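Local coordinates for AP205 bacteriophage COAT protein (Acinetobacter phage ap205, PDB 5FS4), which forms a two-fold dimer that serves as the building block of the protein shell around the single-stranded RNA genome of the phage, at the interface of chains A and B. Sequence-based numbering; all coordinates share one arbitrary frame. Chains: chain A/B, AP205 bacteriophage COAT protein.

Contact 1: the interface of chains A and B. Residues chain A 53, 85, 89, 92, 95-96, 99; chain B 110-111, 113, 116-117.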
ATOM      1  N   TYR A  53       0.250   3.935   6.960  1.00  6.93           N
ATOM      2  CA  TYR A  53       1.711   3.812   6.965  1.00  6.55           C
ATOM      3  C   TYR A  53       2.263   4.957   6.081  1.00  6.25           C
ATOM      4  O   TYR A  53       1.970   4.994   4.927  1.00  5.98           O
ATOM      5  CB  TYR A  53       2.095   2.450   6.385  1.00  6.56           C
ATOM      6  CG  TYR A  53       1.472   1.232   7.152  1.00  6.69           C
ATOM      7  CD1 TYR A  53       2.099   0.714   8.273  1.00  6.98           C
ATOM      8  CD2 TYR A  53       0.301   0.658   6.746  1.00  6.71           C
ATOM      9  CE1 TYR A  53       1.615  -0.433   8.943  1.00  6.88           C
ATOM     10  CE2 TYR A  53      -0.253  -0.437   7.428  1.00  6.73           C
ATOM     11  CZ  TYR A  53       0.383  -0.972   8.555  1.00  7.08           C
ATOM     12  OH  TYR A  53      -0.156  -2.050   9.235  1.00  7.19           O
ATOM     13  N   ILE A  85      -4.126   0.377   4.628  1.00  7.03           N
ATOM     14  CA  ILE A  85      -4.633  -1.014   4.426  1.00  6.88           C
ATOM     15  C   ILE A  85      -5.814  -1.193   5.331  1.00  6.68           C
ATOM     16  O   ILE A  85      -5.717  -0.951   6.525  1.00  6.10           O
ATOM     17  CB  ILE A  85      -3.579  -2.039   4.796  1.00  6.91           C
ATOM     18  CG1 ILE A  85      -2.473  -1.993   3.754  1.00  6.56           C
ATOM     19  CG2 ILE A  85      -4.148  -3.448   4.862  1.00  6.68           C
ATOM     20  CD1 ILE A  85      -1.186  -2.696   4.172  1.00  6.50           C
ATOM     21  N   ALA A  89      -9.664  -8.050  10.611  1.00  9.92           N
ATOM     22  CA  ALA A  89      -8.682  -8.968  11.139  1.00  9.58           C
ATOM     23  C   ALA A  89      -9.023 -10.423  10.793  1.00 10.11           C
ATOM     24  O   ALA A  89      -8.139 -11.261  10.548  1.00  9.73           O
ATOM     25  CB  ALA A  89      -8.553  -8.770  12.654  1.00  9.36           C
ATOM     26  N   LEU A  92      -7.572 -11.509   7.601  1.00  9.21           N
ATOM     27  CA  LEU A  92      -6.200 -11.053   7.448  1.00  9.18           C
ATOM     28  C   LEU A  92      -5.312 -11.895   6.486  1.00  9.50           C
ATOM     29  O   LEU A  92      -4.458 -11.352   5.787  1.00  9.16           O
ATOM     30  CB  LEU A  92      -5.545 -10.961   8.822  1.00  9.28           C
ATOM     31  CG  LEU A  92      -4.076 -10.520   8.762  1.00  9.29           C
ATOM     32  CD1 LEU A  92      -4.055  -9.096   8.181  1.00  9.23           C
ATOM     33  CD2 LEU A  92      -3.457 -10.568  10.130  1.00  9.65           C
ATOM     34  N   LEU A  95      -6.162 -10.529   3.164  1.00  7.71           N
ATOM     35  CA  LEU A  95      -5.737  -9.139   3.081  1.00  7.54           C
ATOM     36  C   LEU A  95      -4.222  -9.062   2.869  1.00  8.07           C
ATOM     37  O   LEU A  95      -3.744  -8.230   2.145  1.00  6.60           O
ATOM     38  CB  LEU A  95      -6.178  -8.372   4.346  1.00  7.90           C
ATOM     39  CG  LEU A  95      -5.996  -6.853   4.383  1.00  8.12           C
ATOM     40  CD1 LEU A  95      -6.861  -6.075   3.401  1.00  8.25           C
ATOM     41  CD2 LEU A  95      -6.290  -6.439   5.813  1.00  8.33           C
ATOM     42  N   LYS A  96      -3.463  -9.986   3.477  1.00  7.91           N
ATOM     43  CA  LYS A  96      -2.054 -10.141   3.118  1.00  8.21           C
ATOM     44  C   LYS A  96      -1.795 -10.405   1.629  1.00  8.14           C
ATOM     45  O   LYS A  96      -0.892  -9.806   1.050  1.00  8.54           O
ATOM     46  CB  LYS A  96      -1.387 -11.184   4.016  1.00  8.93           C
ATOM     47  CG  LYS A  96      -1.210 -10.664   5.397  1.00  9.53           C
ATOM     48  CD  LYS A  96      -0.655 -11.733   6.328  1.00 10.30           C
ATOM     49  CE  LYS A  96      -0.403 -11.099   7.681  1.00 11.27           C
ATOM     50  NZ  LYS A  96      -0.156 -12.142   8.699  1.00 13.33           N
ATOM     51  N   TRP A  99      -2.319  -7.250  -0.178  1.00  7.39           N
ATOM     52  CA  TRP A  99      -1.141  -6.365  -0.076  1.00  7.22           C
ATOM     53  C   TRP A  99      -0.008  -6.807  -1.043  1.00  7.85           C
ATOM     54  O   TRP A  99       0.576  -5.983  -1.748  1.00  8.48           O
ATOM     55  CB  TRP A  99      -0.672  -6.347   1.344  1.00  6.59           C
ATOM     56  CG  TRP A  99       0.662  -5.680   1.573  1.00  6.76           C
ATOM     57  CD1 TRP A  99       1.746  -6.248   2.201  1.00  6.40           C
ATOM     58  CD2 TRP A  99       1.042  -4.328   1.241  1.00  6.78           C
ATOM     59  NE1 TRP A  99       2.763  -5.347   2.288  1.00  6.66           N
ATOM     60  CE2 TRP A  99       2.364  -4.156   1.708  1.00  6.64           C
ATOM     61  CE3 TRP A  99       0.385  -3.214   0.617  1.00  6.49           C
ATOM     62  CZ2 TRP A  99       3.066  -2.947   1.535  1.00  6.79           C
ATOM     63  CZ3 TRP A  99       1.072  -2.018   0.495  1.00  6.49           C
ATOM     64  CH2 TRP A  99       2.403  -1.895   0.926  1.00  6.74           C
TER
ATOM     65  N   PHE B 110       3.075  -5.276   8.963  1.00  7.84           N
ATOM     66  CA  PHE B 110       1.854  -5.908   8.467  1.00  8.31           C
ATOM     67  C   PHE B 110       2.021  -7.329   7.879  1.00  8.83           C
ATOM     68  O   PHE B 110       1.176  -8.207   8.150  1.00  9.62           O
ATOM     69  CB  PHE B 110       1.198  -4.986   7.414  1.00  7.99           C
ATOM     70  CG  PHE B 110      -0.051  -5.557   6.833  1.00  7.92           C
ATOM     71  CD1 PHE B 110      -1.257  -5.386   7.477  1.00  8.32           C
ATOM     72  CD2 PHE B 110      -0.030  -6.311   5.613  1.00  8.44           C
ATOM     73  CE1 PHE B 110      -2.441  -5.934   6.947  1.00  8.34           C
ATOM     74  CE2 PHE B 110      -1.197  -6.842   5.098  1.00  8.41           C
ATOM     75  CZ  PHE B 110      -2.395  -6.661   5.746  1.00  8.11           C
ATOM     76  N   ALA B 111       3.022  -7.531   7.030  1.00 10.29           N
ATOM     77  CA  ALA B 111       3.181  -8.807   6.291  1.00 11.32           C
ATOM     78  C   ALA B 111       3.610  -9.950   7.228  1.00 13.12           C
ATOM     79  O   ALA B 111       3.013 -11.027   7.253  1.00 13.97           O
ATOM     80  CB  ALA B 111       4.208  -8.682   5.187  1.00 10.60           C
ATOM     81  N   GLY B 113       4.338  -8.953  10.764  1.00 11.61           N
ATOM     82  CA  GLY B 113       3.975  -8.575  12.134  1.00 12.05           C
ATOM     83  C   GLY B 113       2.470  -8.695  12.359  1.00 12.20           C
ATOM     84  O   GLY B 113       1.745  -9.369  11.582  1.00 11.87           O
ATOM     85  N   GLY B 116      -1.870  -5.992  11.153  1.00  8.69           N
ATOM     86  CA  GLY B 116      -3.165  -6.334  10.604  1.00  9.15           C
ATOM     87  C   GLY B 116      -4.209  -6.817  11.608  1.00  9.58           C
ATOM     88  O   GLY B 116      -5.419  -6.748  11.331  1.00  9.00           O
ATOM     89  N   LEU B 117      -3.737  -7.267  12.782  1.00  9.90           N
ATOM     90  CA  LEU B 117      -4.624  -7.545  13.941  1.00 10.37           C
ATOM     91  C   LEU B 117      -4.934  -6.279  14.777  1.00 10.17           C
ATOM     92  O   LEU B 117      -5.740  -6.315  15.730  1.00 11.06           O
ATOM     93  CB  LEU B 117      -3.947  -8.624  14.816  1.00 10.77           C
ATOM     94  CG  LEU B 117      -3.708  -9.981  14.148  1.00 11.20           C
ATOM     95  CD1 LEU B 117      -3.200 -10.993  15.162  1.00 11.74           C
ATOM     96  CD2 LEU B 117      -4.944 -10.536  13.437  1.00 11.28           C
TER
HETATM   97  O   HOH W   1       1.900 -11.966  10.646  1.00 32.39           O
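B:Phe110 has CG anti to its backbone N (chi1 179°), and this carries its ring off the last turn of helix 92-111 of chain B into chain A. A:Leu92 also has CG anti to the backbone N (chi1 179°), which brings its two methyls to B:Phe110 and B:Leu117. The phenyl ring is sandwiched. A:Ile85 CD1 lies 4.0 Å above one face of the B:Phe110 ring, over the centre. A:Ile85 CG2 covers the same face nearer its rim, 3.7 Å from B:Phe110 CE1. A:Leu92 CD1 and A:Lys96 CG lie toward the rim of the opposite face, and A:Leu95 CG packs at the CZ tip. The CD2-CE2 edge of B:Phe110 points at the face of the five-membered ring of A:Trp99, planes at 82°. A:Tyr53 crosses the phenylalanine side chain at about a right angle, its OH 3.7 Å from B:Phe110 CB.

A:Lys96 is extended beyond CG. Its CG touches B:Phe110 CE2 at 3.8 Å, and its chain runs on past the carbonyl oxygens of B:Phe110 and B:Ala111. Its amine NZ reaches B:Gly113 O through water 1, 2.8 Å from each. Beyond the ring, A:Leu92 CD2 meets B:Leu117 CD2 at 3.6 Å. The direct contacts are mostly apolar. Here the end of helix 92-111 and the 3-10 turn 115-117 of chain B pack on strands 46-60 and 76-88 and the start of helix 92-111 of chain A.

Contact 2: the interface of chains A and B. Residues chain A 116-118; chain B 36, 49, 89, 92.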
ATOM      1  N   GLY A 116       5.590   7.411 -12.254  1.00 10.81           N
ATOM      2  CA  GLY A 116       6.259   8.437 -11.482  1.00 10.90           C
ATOM      3  C   GLY A 116       6.538   9.718 -12.281  1.00 10.88           C
ATOM      4  O   GLY A 116       6.816  10.770 -11.706  1.00 10.27           O
ATOM      5  N   LEU A 117       6.497   9.641 -13.603  1.00 11.39           N
ATOM      6  CA  LEU A 117       6.558  10.855 -14.452  1.00 11.40           C
ATOM      7  C   LEU A 117       5.175  11.483 -14.745  1.00 11.98           C
ATOM      8  O   LEU A 117       5.100  12.549 -15.365  1.00 11.57           O
ATOM      9  CB  LEU A 117       7.269  10.530 -15.751  1.00 11.45           C
ATOM     10  CG  LEU A 117       8.721  10.062 -15.605  1.00 11.82           C
ATOM     11  CD1 LEU A 117       9.253   9.606 -16.948  1.00 11.56           C
ATOM     12  CD2 LEU A 117       9.584  11.120 -14.939  1.00 12.23           C
ATOM     13  N   GLY A 118       4.098  10.838 -14.265  1.00 10.94           N
ATOM     14  CA  GLY A 118       2.735  11.300 -14.531  1.00 10.29           C
ATOM     15  C   GLY A 118       2.036  10.652 -15.696  1.00  9.67           C
ATOM     16  O   GLY A 118       0.990  11.121 -16.090  1.00 10.15           O
TER
ATOM     17  N   ARG B  36       0.123  15.486 -12.406  1.00 15.68           N
ATOM     18  CA  ARG B  36       1.400  16.154 -12.557  1.00 16.59           C
ATOM     19  C   ARG B  36       1.202  17.666 -12.377  1.00 18.85           C
ATOM     20  O   ARG B  36       0.197  18.253 -12.850  1.00 17.91           O
ATOM     21  CB  ARG B  36       2.017  15.869 -13.923  1.00 17.05           C
ATOM     22  CG  ARG B  36       3.470  16.356 -14.019  1.00 18.43           C
ATOM     23  CD  ARG B  36       4.067  16.024 -15.371  1.00 19.34           C
ATOM     24  NE  ARG B  36       5.398  16.644 -15.616  1.00 20.41           N
ATOM     25  CZ  ARG B  36       6.578  16.008 -15.746  1.00 20.79           C
ATOM     26  NH1 ARG B  36       6.695  14.680 -15.609  1.00 20.20           N
ATOM     27  NH2 ARG B  36       7.681  16.716 -15.977  1.00 20.63           N
ATOM     28  N   VAL B  49       4.583  14.988  -8.976  1.00 11.77           N
ATOM     29  CA  VAL B  49       3.640  14.001  -9.409  1.00 10.72           C
ATOM     30  C   VAL B  49       3.043  13.373  -8.172  1.00 10.72           C
ATOM     31  O   VAL B  49       3.775  12.947  -7.292  1.00 10.41           O
ATOM     32  CB  VAL B  49       4.310  12.933 -10.296  1.00 10.59           C
ATOM     33  CG1 VAL B  49       3.281  11.877 -10.705  1.00 10.44           C
ATOM     34  CG2 VAL B  49       4.952  13.535 -11.547  1.00 11.25           C
ATOM     35  N   ALA B  89       9.148  14.607 -10.376  1.00 11.24           N
ATOM     36  CA  ALA B  89       9.730  13.733 -11.412  1.00 12.00           C
ATOM     37  C   ALA B  89      11.270  13.842 -11.466  1.00 12.30           C
ATOM     38  O   ALA B  89      11.959  12.882 -11.861  1.00 13.76           O
ATOM     39  CB  ALA B  89       9.096  14.085 -12.755  1.00 12.42           C
ATOM     40  N   LEU B  92      12.849  11.210  -9.241  1.00 12.40           N
ATOM     41  CA  LEU B  92      12.110   9.956  -9.347  1.00 12.49           C
ATOM     42  C   LEU B  92      12.980   8.799  -8.928  1.00 12.97           C
ATOM     43  O   LEU B  92      12.497   7.879  -8.293  1.00 13.77           O
ATOM     44  CB  LEU B  92      11.573   9.687 -10.757  1.00 12.38           C
ATOM     45  CG  LEU B  92      10.784   8.359 -10.892  1.00 11.98           C
ATOM     46  CD1 LEU B  92       9.576   8.272  -9.946  1.00 11.68           C
ATOM     47  CD2 LEU B  92      10.347   8.205 -12.373  1.00 13.17           C
TER
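A:Gly116 and A:Leu117 form a short 3-10 turn over chain B, and A:Gly118 leaves it with a positive phi of 95°. The carbonyl of A:Leu117 is bonded by B:Arg36. NH1 of the guanidinium donates to A:Leu117 O at 2.7 Å, with an angle of 149° at the hydrogen. The oxygen lies almost in the guanidinium plane, so the group approaches with its edge. Seen from the carbonyl, the donor is tilted 21° from the peptide plane. B:Arg36 has CG anti to the backbone N and is extended from CG to NE. It turns about the CD-NE bond, which brings NH1 to the turn. The arginine probably carries a positive charge, which would strengthen its hold on the carbonyl oxygen.

B:Val49 supports the turn with both branches. Its CG2 comes 3.3 Å from A:Gly116 O. Its CG1 packs against A:Gly118 CA at 3.9 Å. The valine therefore touches the backbone on either side of A:Leu117, while the leucine side chain packs elsewhere.

That side chain has CG anti to its carbonyl carbon and reaches B:Ala89 and B:Leu92. A:Leu117 CD2 touches B:Ala89 CB at 3.7 Å. The same methyl is 4.0 Å from B:Leu92 CD2, and the two leucines cross at about a right angle. The other methyl of B:Leu92, CD1, packs on A:Gly116 CA at 3.7 Å. The glycine backbone thus forms part of the packing surface. A:Leu117 hides more of its surface here than any other residue of the patch.

The site fixes the segment after helix 92-111 of chain A onto strands 28-38 and 47-60 and the start of helix 92-111 of chain B. It helps to join the two subunits into the coat protein dimer.

Contact 1 and contact 2 lie about 28 Å apart, measured between the centres of their C-alpha atoms. They use overlapping sets of residues with the chains exchanged. Gly116, Leu117, Ala89 and Leu92 take part in both, each from the opposite subunit. Contact 1 adds the helix end and its aromatic packing, whereas contact 2 adds Arg36 and Val49, on strands 28-38 and 47-60. Contact 2 adjoins the symmetry twin of contact 1, so each end of the dimer holds both sets of contacts. Each subunit therefore both gives its helix end and turn and receives those of its partner, a reciprocal exchange that joins the two chains.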